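Local coordinates for protein FI20010p1 (Drosophila melanogaster, PDB 7CFB) that probably acts in piRNA amplification and gene silencing as Krimper, a protein with an extended tudor domain, at residues 95-100 and 111-117. Sequence-based numbering, arbitrary orientation.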
loop_
_atom_site.group_PDB
_atom_site.type_symbol
_atom_site.label_atom_id
_atom_site.label_comp_id
_atom_site.label_asym_id
_atom_site.label_seq_id
_atom_site.Cartn_x
_atom_site.Cartn_y
_atom_site.Cartn_z
ATOM N N TYR A 95 12.357 -8.165 8.672
ATOM C CA TYR A 95 12.391 -7.182 7.569
ATOM C C TYR A 95 12.036 -7.908 6.274
ATOM O O TYR A 95 12.539 -8.985 5.991
ATOM C CB TYR A 95 13.779 -6.558 7.464
ATOM C CG TYR A 95 14.231 -5.819 8.692
ATOM C CD1 TYR A 95 13.697 -4.596 9.013
ATOM C CD2 TYR A 95 15.175 -6.346 9.537
ATOM C CE1 TYR A 95 14.092 -3.917 10.140
ATOM C CE2 TYR A 95 15.575 -5.690 10.678
ATOM C CZ TYR A 95 15.028 -4.469 10.978
ATOM O OH TYR A 95 15.411 -3.793 12.076
ATOM N N GLY A 96 11.109 -7.323 5.538
ATOM C CA GLY A 96 10.641 -7.855 4.255
ATOM C C GLY A 96 9.457 -8.786 4.399
ATOM O O GLY A 96 8.840 -9.069 3.410
ATOM N N ASP A 97 9.148 -9.211 5.612
ATOM C CA ASP A 97 7.998 -10.113 5.840
ATOM C C ASP A 97 6.712 -9.286 5.844
ATOM O O ASP A 97 6.744 -8.175 6.283
ATOM C CB ASP A 97 8.238 -11.066 7.006
ATOM C CG ASP A 97 9.165 -12.224 6.665
ATOM O OD1 ASP A 97 9.611 -12.304 5.539
ATOM O OD2 ASP A 97 9.437 -13.026 7.528
ATOM N N ILE A 98 5.615 -9.864 5.395
ATOM C CA ILE A 98 4.332 -9.125 5.314
ATOM C C ILE A 98 3.426 -9.393 6.523
ATOM O O ILE A 98 3.316 -10.516 6.934
ATOM C CB ILE A 98 3.664 -9.426 3.973
ATOM C CG1 ILE A 98 4.573 -9.013 2.819
ATOM C CG2 ILE A 98 2.311 -8.776 3.879
ATOM C CD1 ILE A 98 4.212 -9.682 1.557
ATOM N N PHE A 99 2.823 -8.338 7.051
ATOM C CA PHE A 99 1.899 -8.380 8.203
ATOM C C PHE A 99 0.857 -7.275 8.059
ATOM O O PHE A 99 0.756 -6.693 7.000
ATOM C CB PHE A 99 2.646 -8.428 9.528
ATOM C CG PHE A 99 3.469 -7.218 9.867
ATOM C CD1 PHE A 99 4.729 -7.038 9.334
ATOM C CD2 PHE A 99 2.988 -6.275 10.747
ATOM C CE1 PHE A 99 5.482 -5.941 9.674
ATOM C CE2 PHE A 99 3.744 -5.170 11.079
ATOM C CZ PHE A 99 4.989 -5.011 10.543
ATOM N N ALA A 100 0.078 -7.044 9.102
ATOM C CA ALA A 100 -0.975 -6.019 9.042
ATOM C C ALA A 100 -0.810 -4.999 10.166
ATOM O O ALA A 100 -0.289 -5.334 11.201
ATOM C CB ALA A 100 -2.317 -6.683 9.069
ATOM N N ARG A 111 -1.943 -3.955 4.847
ATOM C CA ARG A 111 -0.732 -4.807 4.744
ATOM C C ARG A 111 0.500 -3.913 4.783
ATOM O O ARG A 111 0.469 -2.871 4.206
ATOM C CB ARG A 111 -0.792 -5.758 3.548
ATOM C CG ARG A 111 -2.010 -6.658 3.528
ATOM C CD ARG A 111 -1.818 -7.859 2.646
ATOM N NE ARG A 111 -1.684 -7.439 1.276
ATOM C CZ ARG A 111 -1.162 -8.153 0.316
ATOM N NH1 ARG A 111 -0.710 -9.359 0.545
ATOM N NH2 ARG A 111 -1.077 -7.644 -0.879
ATOM N N ILE A 112 1.522 -4.370 5.464
ATOM C CA ILE A 112 2.741 -3.572 5.708
ATOM C C ILE A 112 3.948 -4.496 5.756
ATOM O O ILE A 112 3.788 -5.647 6.068
ATOM C CB ILE A 112 2.558 -2.834 7.049
ATOM C CG1 ILE A 112 3.637 -1.788 7.335
ATOM C CG2 ILE A 112 2.350 -3.803 8.194
ATOM C CD1 ILE A 112 3.534 -1.113 8.653
ATOM N N THR A 113 5.104 -3.951 5.442
ATOM C CA THR A 113 6.378 -4.650 5.620
ATOM C C THR A 113 7.384 -3.654 6.212
ATOM O O THR A 113 7.307 -2.504 5.868
ATOM C CB THR A 113 6.844 -5.286 4.316
ATOM O OG1 THR A 113 7.997 -6.001 4.719
ATOM C CG2 THR A 113 7.178 -4.278 3.244
ATOM N N ILE A 114 8.247 -4.107 7.101
ATOM C CA ILE A 114 9.322 -3.254 7.652
ATOM C C ILE A 114 10.536 -3.428 6.741
ATOM O O ILE A 114 10.973 -4.515 6.565
ATOM C CB ILE A 114 9.658 -3.599 9.106
ATOM C CG1 ILE A 114 8.429 -3.535 10.003
ATOM C CG2 ILE A 114 10.739 -2.678 9.608
ATOM C CD1 ILE A 114 8.018 -2.155 10.317
ATOM N N ASN A 115 11.024 -2.349 6.169
ATOM C CA ASN A 115 12.177 -2.453 5.251
ATOM C C ASN A 115 13.501 -2.149 5.958
ATOM O O ASN A 115 14.469 -2.699 5.562
ATOM C CB ASN A 115 11.922 -1.740 3.925
ATOM C CG ASN A 115 11.639 -0.267 4.062
ATOM O OD1 ASN A 115 10.511 0.148 4.201
ATOM N ND2 ASN A 115 12.676 0.532 4.004
ATOM N N SER A 116 13.506 -1.310 6.981
ATOM C CA SER A 116 14.777 -0.960 7.657
ATOM C C SER A 116 14.537 -0.390 9.050
ATOM O O SER A 116 13.452 0.044 9.330
ATOM C CB SER A 116 15.594 0.006 6.837
ATOM O OG SER A 116 15.052 1.297 6.860
ATOM N N SER A 117 15.599 -0.393 9.839
ATOM C CA SER A 117 15.666 0.205 11.188
ATOM C C SER A 117 16.003 1.687 11.043
ATOM O O SER A 117 16.827 2.019 10.226
ATOM C CB SER A 117 16.702 -0.494 11.993
ATOM O OG SER A 117 16.645 -0.091 13.333
HETATM O O HOH W 1 8.180 -6.700 7.965
#
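Phe-99 and Ile-112 face each other as an antiparallel hydrogen-bonded pair: Phe-99 N-H bonds to Ile-112 O (N to O 3.0 Å, nearly straight at 166°) and Ile-112 N-H bonds back to Phe-99 O (2.9 Å). Before Phe-99 the chain leaves the strand register at Gly-96 and Asp-97, and other bonds take over. Thr-113 OG1, set anti to its own N (chi1 -175°), donates to Asp-97 O at 3.0 Å, approaching from above the carbonyl plane. The same carbonyl accepts a hydrogen bond from a water that in turn accepts from Ile-114 N (2.7 Å); Asp-97 O and Ile-114 N are 4.4 Å apart, too far to bond directly, so the threonine hydroxyl and the water serve instead. Farther along, Gly-96 N bonds to Ile-114 O; phi of 91° at Gly-96 would press a side chain against the preceding carbonyl, which explains the glycine.

The apolar contacts centre on two rings. Ile-112 CG2 lies over one face of Phe-99, 3.6 Å from the centroid, a CH-pi contact, while Ile-114 CG1 meets the ring at its edge. The other branch of Ile-114, CG2, touches Tyr-95 CD1 at 3.6 Å, so one branched residue serves both aromatics. Tyr-95 then runs on along the strand, its OH reaching Ser-117 CB.

These segments belong to the hairpin of strands 99-103 and 108-117 within the SH3-like tudor domain. Strand 142-144 pairs beside Ala-100, strand 123-127 flanks 111-117 with a classic bulge at Asn-115 and Ser-116 opposite Asp-124, Phe-136 packs on Ile-112 and Ile-114, and helix 30-36 brings Ile-33 against Thr-113.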